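Local structure of haloacid dehalogenase-like hydrolase (Bacteroides thetaiotaomicron, 2RBK) at residues K91-F96 against V102-V107; G44-I49 against H110-C115; I26-A31 against K253-F258. The protein probably acts as a magnesium-dependent phosphatase of the haloacid dehalogenase superfamily, holding magnesium and a vanadate in its active site. One frame throughout, in Å; residues are numbered along the deposited sequence.

Interaction 1 (K91-F96 against V102-V107)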
loop_
_atom_site.group_PDB
_atom_site.type_symbol
_atom_site.label_atom_id
_atom_site.label_comp_id
_atom_site.label_asym_id
_atom_site.label_seq_id
_atom_site.Cartn_x
_atom_site.Cartn_y
_atom_site.Cartn_z
ATOM N N LYS A 91 13.705 -13.708 -10.690
ATOM C CA LYS A 91 13.704 -14.807 -11.676
ATOM C C LYS A 91 12.924 -15.992 -11.154
ATOM O O LYS A 91 12.175 -16.618 -11.925
ATOM C CB LYS A 91 15.132 -15.222 -12.029
ATOM C CG LYS A 91 15.944 -14.173 -12.785
ATOM C CD LYS A 91 17.321 -14.626 -13.184
ATOM C CE LYS A 91 18.181 -13.624 -13.897
ATOM N NZ LYS A 91 17.647 -12.794 -15.009
ATOM N N ALA A 92 13.038 -16.299 -9.862
ATOM C CA ALA A 92 12.316 -17.455 -9.315
ATOM C C ALA A 92 10.833 -17.227 -9.287
ATOM O O ALA A 92 10.036 -18.130 -9.598
ATOM C CB ALA A 92 12.839 -17.808 -7.939
ATOM N N MET A 93 10.393 -16.012 -8.954
ATOM C CA MET A 93 8.970 -15.699 -9.013
ATOM C C MET A 93 8.423 -15.763 -10.434
ATOM O O MET A 93 7.348 -16.339 -10.657
ATOM C CB MET A 93 8.748 -14.306 -8.397
ATOM C CG MET A 93 7.254 -13.981 -8.355
ATOM S SD MET A 93 6.150 -15.051 -7.438
ATOM C CE MET A 93 6.726 -14.790 -5.768
ATOM N N ALA A 94 9.164 -15.223 -11.380
ATOM C CA ALA A 94 8.735 -15.276 -12.780
ATOM C C ALA A 94 8.630 -16.738 -13.246
ATOM O O ALA A 94 7.643 -17.081 -13.911
ATOM C CB ALA A 94 9.702 -14.509 -13.657
ATOM N N ALA A 95 9.577 -17.577 -12.907
ATOM C CA ALA A 95 9.547 -18.969 -13.320
ATOM C C ALA A 95 8.354 -19.657 -12.682
ATOM O O ALA A 95 7.687 -20.472 -13.332
ATOM C CB ALA A 95 10.856 -19.660 -12.944
ATOM N N PHE A 96 8.085 -19.430 -11.408
ATOM C CA PHE A 96 7.004 -20.064 -10.673
ATOM C C PHE A 96 5.678 -19.699 -11.308
ATOM O O PHE A 96 4.863 -20.531 -11.594
ATOM C CB PHE A 96 7.032 -19.651 -9.201
ATOM C CG PHE A 96 5.882 -20.207 -8.385
ATOM C CD1 PHE A 96 5.984 -21.501 -7.903
ATOM C CD2 PHE A 96 4.740 -19.486 -8.136
ATOM C CE1 PHE A 96 4.936 -22.052 -7.153
ATOM C CE2 PHE A 96 3.706 -20.036 -7.381
ATOM C CZ PHE A 96 3.825 -21.318 -6.910
ATOM N N VAL A 102 -0.115 -18.479 -13.748
ATOM C CA VAL A 102 -0.762 -17.309 -13.166
ATOM C C VAL A 102 -0.013 -16.062 -13.550
ATOM O O VAL A 102 1.186 -16.053 -13.842
ATOM C CB VAL A 102 -0.887 -17.444 -11.657
ATOM C CG1 VAL A 102 -1.644 -18.716 -11.269
ATOM C CG2 VAL A 102 0.454 -17.517 -10.998
ATOM N N PRO A 103 -0.740 -14.936 -13.574
ATOM C CA PRO A 103 -0.115 -13.686 -13.983
ATOM C C PRO A 103 0.704 -13.064 -12.845
ATOM O O PRO A 103 0.544 -13.373 -11.647
ATOM C CB PRO A 103 -1.296 -12.757 -14.269
ATOM C CG PRO A 103 -2.513 -13.439 -13.777
ATOM C CD PRO A 103 -2.175 -14.849 -13.430
ATOM N N CYS A 104 1.568 -12.134 -13.255
ATOM C CA CYS A 104 2.383 -11.402 -12.284
ATOM C C CYS A 104 2.712 -10.028 -12.862
ATOM O O CYS A 104 3.085 -9.923 -14.025
ATOM C CB CYS A 104 3.652 -12.173 -11.963
ATOM S SG CYS A 104 4.599 -11.513 -10.565
ATOM N N ILE A 105 2.533 -9.007 -12.037
ATOM C CA ILE A 105 2.922 -7.625 -12.331
ATOM C C ILE A 105 4.327 -7.407 -11.825
ATOM O O ILE A 105 4.729 -7.860 -10.729
ATOM C CB ILE A 105 1.937 -6.637 -11.705
ATOM C CG1 ILE A 105 0.532 -6.797 -12.283
ATOM C CG2 ILE A 105 2.409 -5.221 -11.741
ATOM C CD1 ILE A 105 -0.539 -6.116 -11.474
ATOM N N PHE A 106 5.136 -6.719 -12.645
ATOM C CA PHE A 106 6.519 -6.359 -12.308
ATOM C C PHE A 106 6.654 -4.869 -12.376
ATOM O O PHE A 106 6.410 -4.282 -13.452
ATOM C CB PHE A 106 7.524 -7.054 -13.240
ATOM C CG PHE A 106 7.540 -8.557 -13.118
ATOM C CD1 PHE A 106 6.618 -9.338 -13.804
ATOM C CD2 PHE A 106 8.456 -9.202 -12.305
ATOM C CE1 PHE A 106 6.622 -10.686 -13.663
ATOM C CE2 PHE A 106 8.474 -10.561 -12.208
ATOM C CZ PHE A 106 7.528 -11.325 -12.879
ATOM N N VAL A 107 7.027 -4.225 -11.290
ATOM C CA VAL A 107 7.079 -2.793 -11.203
ATOM C C VAL A 107 8.539 -2.336 -11.092
ATOM O O VAL A 107 9.253 -2.763 -10.174
ATOM C CB VAL A 107 6.281 -2.233 -9.988
ATOM C CG1 VAL A 107 6.162 -0.739 -10.183
ATOM C CG2 VAL A 107 4.961 -2.908 -9.816
#
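Phe106, whose ring tip meets Ala94 across the contact, is tied into its sheet by a probable backbone hydrogen bond from its N to the carbonyl oxygen of Ser113. Its neighbour in the contact, Cys104, is probably held likewise, its carbonyl oxygen taking the backbone N-H of Cys115. From this strand the side chains of Phe106 and Cys104 both set out toward helix 87-100. The ring of Phe106 does its touching through CZ, which sits 3.9 Å from Ala94 CB and 4.1 Å from Ala94 CA, the methyl coming in obliquely. That reach follows from the first torsion of Phe106, which sets CG beside the backbone N and opposite the carbonyl carbon (chi1 -65°). Looser is the second meeting, Met93 CG with Cys104 SG at 4.2 Å. Beyond CG the methionine turns off (chi2 60°), and its side chain goes on to pack against Met150 and Pro152 of the adjoining strand and Val162 of helix 156-162. The small Ala94 lets the backbones come close, Ala94 CA lying 7.5 Å from Cys104 CA. This is a helix packed on one face of a three-stranded antiparallel sheet, consistent with the cap domain of this family. No hydrogen bond crosses the contact; methyl, methylene, thiol and ring are all buried, so helix and strand fit by shape and by exclusion of water rather than by directed polar bonds.

Interaction 2 (G44-I49 against H110-C115); sequences GRPKAI and HNISVC
Ile112 lays its end methyl against Pro46 and Ile49 together, and this is the tight half of the contact. Its CD1 lies 3.9 Å from Pro46 CG and equally 3.9 Å from Ile49 CG2, and the isoleucine side chain crosses each of those two at about a right angle. It gets that far because its main branch is fully extended, CG1 standing opposite the backbone N (chi1 -172°) and CD1 continuing straight on (chi2 172°). The looser half belongs to the other branch: Ile112 CG2 meets Ala48 CB at 4.1 Å, and Ala48 is exposed, so this flank faces solvent while Pro46 and Ile49 are buried. Behind the apolar layer the loop is braced by a polar bond. Arg45 NH1 donates to Ile49 O at 2.8 Å, somewhat bent (144° at the hydrogen), with the oxygen nearly in the guanidinium plane. The NE of the same arginine makes a salt bridge to Asp10, a magnesium ligand, and Gly44 N hydrogen-bonds an oxygen of the bound vanadate; the contact thus lies on the loop that carries Gly44 of the vanadate pocket. Segment 44-49 leaves strand 38-42 of the large core sheet and leads to helix 54-58. Ile112 reaches it from strand 112-115, an outer strand of the small antiparallel sheet, while Val107 on the neighbouring strand 104-107 also touches Pro46.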
loop_
_atom_site.group_PDB
_atom_site.type_symbol
_atom_site.label_atom_id
_atom_site.label_comp_id
_atom_site.label_asym_id
_atom_site.label_seq_id
_atom_site.Cartn_x
_atom_site.Cartn_y
_atom_site.Cartn_z
ATOM N N GLY A 44 0.426 -0.154 -0.947
ATOM C CA GLY A 44 1.003 -1.132 -1.793
ATOM C C GLY A 44 1.041 -0.740 -3.237
ATOM O O GLY A 44 1.794 -1.286 -4.063
ATOM N N ARG A 45 0.206 0.210 -3.677
ATOM C CA ARG A 45 0.234 0.614 -5.058
ATOM C C ARG A 45 1.535 1.313 -5.396
ATOM O O ARG A 45 2.027 2.133 -4.614
ATOM C CB ARG A 45 -0.900 1.591 -5.353
ATOM C CG ARG A 45 -2.286 1.070 -5.294
ATOM C CD ARG A 45 -3.331 2.110 -5.623
ATOM N NE ARG A 45 -4.690 1.570 -5.575
ATOM C CZ ARG A 45 -5.558 1.572 -6.579
ATOM N NH1 ARG A 45 -5.259 2.077 -7.780
ATOM N NH2 ARG A 45 -6.751 1.043 -6.342
ATOM N N PRO A 46 2.088 1.069 -6.593
ATOM C CA PRO A 46 3.081 1.980 -7.163
ATOM C C PRO A 46 2.434 3.290 -7.573
ATOM O O PRO A 46 1.244 3.315 -7.935
ATOM C CB PRO A 46 3.654 1.244 -8.344
ATOM C CG PRO A 46 2.604 0.285 -8.697
ATOM C CD PRO A 46 1.827 -0.092 -7.479
ATOM N N LYS A 47 3.207 4.361 -7.619
ATOM C CA LYS A 47 2.699 5.652 -8.045
ATOM C C LYS A 47 2.000 5.567 -9.381
ATOM O O LYS A 47 0.987 6.277 -9.617
ATOM C CB LYS A 47 3.865 6.654 -8.100
ATOM C CG LYS A 47 3.497 8.087 -8.430
ATOM C CD LYS A 47 4.710 8.936 -8.660
ATOM C CE LYS A 47 4.424 10.390 -9.052
ATOM N NZ LYS A 47 5.731 11.120 -9.082
ATOM N N ALA A 48 2.511 4.745 -10.302
ATOM C CA ALA A 48 1.977 4.605 -11.617
ATOM C C ALA A 48 0.479 4.223 -11.633
ATOM O O ALA A 48 -0.169 4.552 -12.631
ATOM C CB ALA A 48 2.712 3.543 -12.495
ATOM N N ILE A 49 -0.039 3.613 -10.575
ATOM C CA ILE A 49 -1.452 3.238 -10.558
ATOM C C ILE A 49 -2.195 3.952 -9.429
ATOM O O ILE A 49 -3.323 3.569 -9.128
ATOM C CB ILE A 49 -1.660 1.718 -10.512
ATOM C CG1 ILE A 49 -1.276 1.075 -9.196
ATOM C CG2 ILE A 49 -0.969 1.077 -11.708
ATOM C CD1 ILE A 49 -1.595 -0.387 -9.090
ATOM N N HIS A 110 10.275 3.421 -13.075
ATOM C CA HIS A 110 9.556 4.233 -14.055
ATOM C C HIS A 110 8.867 3.432 -15.139
ATOM O O HIS A 110 8.521 3.976 -16.213
ATOM C CB HIS A 110 10.509 5.243 -14.730
ATOM C CG HIS A 110 11.183 6.164 -13.810
ATOM N ND1 HIS A 110 10.486 7.058 -13.007
ATOM C CD2 HIS A 110 12.512 6.322 -13.588
ATOM C CE1 HIS A 110 11.393 7.756 -12.296
ATOM N NE2 HIS A 110 12.610 7.327 -12.624
ATOM N N ASN A 111 8.522 2.177 -14.877
ATOM C CA ASN A 111 7.695 1.364 -15.788
ATOM C C ASN A 111 6.950 0.349 -14.966
ATOM O O ASN A 111 7.377 -0.003 -13.858
ATOM C CB ASN A 111 8.465 0.651 -16.880
ATOM C CG ASN A 111 9.037 1.590 -17.900
ATOM O OD1 ASN A 111 8.303 2.030 -18.784
ATOM N ND2 ASN A 111 10.310 1.829 -17.798
ATOM N N ILE A 112 5.859 -0.120 -15.511
ATOM C CA ILE A 112 5.042 -1.159 -14.906
ATOM C C ILE A 112 4.599 -2.108 -16.037
ATOM O O ILE A 112 4.231 -1.634 -17.103
ATOM C CB ILE A 112 3.868 -0.628 -14.069
ATOM C CG1 ILE A 112 3.159 -1.737 -13.305
ATOM C CG2 ILE A 112 2.900 0.196 -14.890
ATOM C CD1 ILE A 112 2.080 -1.245 -12.289
ATOM N N SER A 113 4.654 -3.390 -15.763
ATOM C CA SER A 113 4.305 -4.413 -16.755
ATOM C C SER A 113 3.559 -5.546 -16.124
ATOM O O SER A 113 3.686 -5.812 -14.931
ATOM C CB SER A 113 5.606 -4.970 -17.355
ATOM O OG SER A 113 6.493 -4.018 -17.800
ATOM N N VAL A 114 2.840 -6.296 -16.952
ATOM C CA VAL A 114 2.177 -7.536 -16.510
ATOM C C VAL A 114 2.520 -8.631 -17.470
ATOM O O VAL A 114 2.625 -8.413 -18.684
ATOM C CB VAL A 114 0.672 -7.310 -16.331
ATOM C CG1 VAL A 114 -0.020 -6.936 -17.650
ATOM C CG2 VAL A 114 0.031 -8.517 -15.693
ATOM N N CYS A 115 2.705 -9.832 -16.894
ATOM C CA CYS A 115 3.035 -11.016 -17.664
ATOM C C CYS A 115 1.807 -11.941 -17.657
ATOM O O CYS A 115 1.255 -12.244 -16.612
ATOM C CB CYS A 115 4.228 -11.710 -17.110
ATOM S SG CYS A 115 5.714 -10.693 -17.048
#

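Interaction 3 (I26-A31 against K253-F258); sequences IEALEA and KAMKHF
Met255 reaches across from one helix to another, both lying on the same face of the Rossmann-like core sheet of the haloacid dehalogenase fold. From helix 250-258 its CB starts out toward helix 23-34, and CG, set beside the backbone N (chi1 -66°), carries the chain onward. The sulfur is the first atom to land: SD sits 3.9 Å from Ala28 CB. It also comes to 4.0 Å from Leu29 CD1 in one of the two conformers modelled for that leucine, so this pairing is less certain; there the two side chains cross at about a right angle. Underneath, Met255 also packs on Leu5 and Phe7 of strand 4-7 and on Phe209 of strand 206-210, and Leu29 shares Phe7 with it. With an alanine here, the thioether and methyl would be gone, which would probably open a gap beside Ala28 and cost Leu29 its neighbour on this side. Beyond the sulfur the chain bends (chi3 63°), bringing CE 4.1 Å from Ala28 CB and, more closely, 3.5 Å from Ala28 O.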
loop_
_atom_site.group_PDB
_atom_site.type_symbol
_atom_site.label_atom_id
_atom_site.label_comp_id
_atom_site.label_asym_id
_atom_site.label_seq_id
_atom_site.Cartn_x
_atom_site.Cartn_y
_atom_site.Cartn_z
ATOM N N ILE A 26 -12.499 13.695 3.254
ATOM C CA ILE A 26 -11.896 14.899 2.690
ATOM C C ILE A 26 -11.988 16.047 3.689
ATOM O O ILE A 26 -10.990 16.770 3.897
ATOM C CB ILE A 26 -12.517 15.223 1.333
ATOM C CG1 ILE A 26 -12.325 14.126 0.292
ATOM C CG2 ILE A 26 -11.885 16.548 0.848
ATOM C CD1 ILE A 26 -13.288 14.154 -0.887
ATOM N N GLU A 27 -13.134 16.228 4.324
ATOM C CA GLU A 27 -13.283 17.303 5.337
ATOM C C GLU A 27 -12.325 17.098 6.497
ATOM O O GLU A 27 -11.715 18.067 6.984
ATOM C CB GLU A 27 -14.757 17.280 5.829
ATOM C CG GLU A 27 -15.667 17.809 4.737
ATOM C CD GLU A 27 -17.116 17.533 4.975
ATOM O OE1 GLU A 27 -17.519 16.909 5.974
ATOM O OE2 GLU A 27 -17.912 17.964 4.123
ATOM N N ALA A 28 -12.159 15.871 6.982
ATOM C CA ALA A 28 -11.267 15.603 8.087
ATOM C C ALA A 28 -9.829 15.922 7.732
ATOM O O ALA A 28 -9.092 16.480 8.551
ATOM C CB ALA A 28 -11.428 14.126 8.521
ATOM N N LEU A 29 -9.395 15.547 6.538
ATOM C CA LEU A 29 -8.008 15.806 6.126
ATOM C C LEU A 29 -7.806 17.294 5.914
ATOM O O LEU A 29 -6.709 17.813 6.231
ATOM C CB LEU A 29 -7.603 14.910 4.953
ATOM C CG LEU A 29 -7.048 13.560 5.325
ATOM C CD1 LEU A 29 -8.003 12.711 6.124
ATOM C CD2 LEU A 29 -6.785 12.722 4.048
ATOM N N GLU A 30 -8.783 18.017 5.396
ATOM C CA GLU A 30 -8.670 19.491 5.308
ATOM C C GLU A 30 -8.449 20.075 6.695
ATOM O O GLU A 30 -7.571 20.935 6.899
ATOM C CB GLU A 30 -9.943 20.068 4.681
ATOM C CG GLU A 30 -10.010 19.994 3.172
ATOM C CD GLU A 30 -9.254 21.077 2.446
ATOM O OE1 GLU A 30 -8.690 22.046 3.037
ATOM O OE2 GLU A 30 -9.108 20.973 1.201
ATOM N N ALA A 31 -9.261 19.609 7.664
ATOM C CA ALA A 31 -9.146 20.169 9.002
ATOM C C ALA A 31 -7.783 19.827 9.629
ATOM O O ALA A 31 -7.157 20.657 10.272
ATOM C CB ALA A 31 -10.272 19.628 9.881
ATOM N N LYS A 253 -14.411 9.940 12.207
ATOM C CA LYS A 253 -14.720 9.575 13.585
ATOM C C LYS A 253 -13.467 9.272 14.367
ATOM O O LYS A 253 -13.358 9.675 15.557
ATOM C CB LYS A 253 -15.680 8.386 13.632
ATOM C CG LYS A 253 -17.104 8.762 13.260
ATOM C CD LYS A 253 -17.923 7.484 13.076
ATOM C CE LYS A 253 -19.418 7.781 12.862
ATOM N NZ LYS A 253 -20.129 6.534 12.471
ATOM N N ALA A 254 -12.519 8.562 13.778
ATOM C CA ALA A 254 -11.282 8.258 14.493
ATOM C C ALA A 254 -10.492 9.528 14.813
ATOM O O ALA A 254 -9.961 9.700 15.904
ATOM C CB ALA A 254 -10.443 7.264 13.714
ATOM N N MET A 255 -10.376 10.382 13.790
ATOM C CA MET A 255 -9.627 11.640 13.983
ATOM C C MET A 255 -10.236 12.503 15.071
ATOM O O MET A 255 -9.528 13.135 15.867
ATOM C CB MET A 255 -9.428 12.315 12.650
ATOM C CG MET A 255 -8.527 11.509 11.728
ATOM S SD MET A 255 -8.431 12.112 10.029
ATOM C CE MET A 255 -7.707 13.729 10.272
ATOM N N LYS A 256 -11.556 12.562 15.084
ATOM C CA LYS A 256 -12.260 13.305 16.142
ATOM C C LYS A 256 -12.012 12.656 17.518
ATOM O O LYS A 256 -11.790 13.347 18.502
ATOM C CB LYS A 256 -13.749 13.422 15.847
ATOM C CG LYS A 256 -14.052 14.360 14.708
ATOM C CD LYS A 256 -15.514 14.321 14.277
ATOM C CE LYS A 256 -15.852 15.379 13.213
ATOM N NZ LYS A 256 -17.367 15.427 12.932
ATOM N N HIS A 257 -12.093 11.341 17.580
ATOM C CA HIS A 257 -11.894 10.633 18.839
ATOM C C HIS A 257 -10.579 10.950 19.503
ATOM O O HIS A 257 -10.489 11.091 20.726
ATOM C CB HIS A 257 -11.996 9.117 18.570
ATOM C CG HIS A 257 -11.488 8.304 19.736
ATOM N ND1 HIS A 257 -12.195 8.211 20.924
ATOM C CD2 HIS A 257 -10.321 7.654 19.921
ATOM C CE1 HIS A 257 -11.458 7.462 21.772
ATOM N NE2 HIS A 257 -10.340 7.145 21.187
ATOM N N PHE A 258 -9.510 11.050 18.694
ATOM C CA PHE A 258 -8.194 11.342 19.229
ATOM C C PHE A 258 -7.925 12.834 19.419
ATOM O O PHE A 258 -6.906 13.224 19.966
ATOM C CB PHE A 258 -7.109 10.677 18.370
ATOM C CG PHE A 258 -7.083 9.192 18.509
ATOM C CD1 PHE A 258 -7.523 8.339 17.475
ATOM C CD2 PHE A 258 -6.641 8.620 19.676
ATOM C CE1 PHE A 258 -7.516 6.981 17.663
ATOM C CE2 PHE A 258 -6.593 7.263 19.833
ATOM C CZ PHE A 258 -7.042 6.444 18.839
#

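Starting from the N terminus, after strand 4-7 the chain enters helix 23-34, whose partner in interaction 3 comes only near the C terminus; that contact encloses nearly everything between. Next comes the loop 44-49, which waits for strand 112-115 to close interaction 2. Within that span helix 87-100 turns straight back through strand 104-107, making interaction 1 the shortest closure. The three therefore nest, 1 within 2 within 3, and none cross. Interactions 1 and 2 meet in the small antiparallel sheet, where strands 104-107 and 112-115 are neighbours. Interaction 2 joins that sheet to the active-site loop, while interaction 3, its centre about 30 Å from that of interaction 2, joins an early helix to the last one on the core sheet.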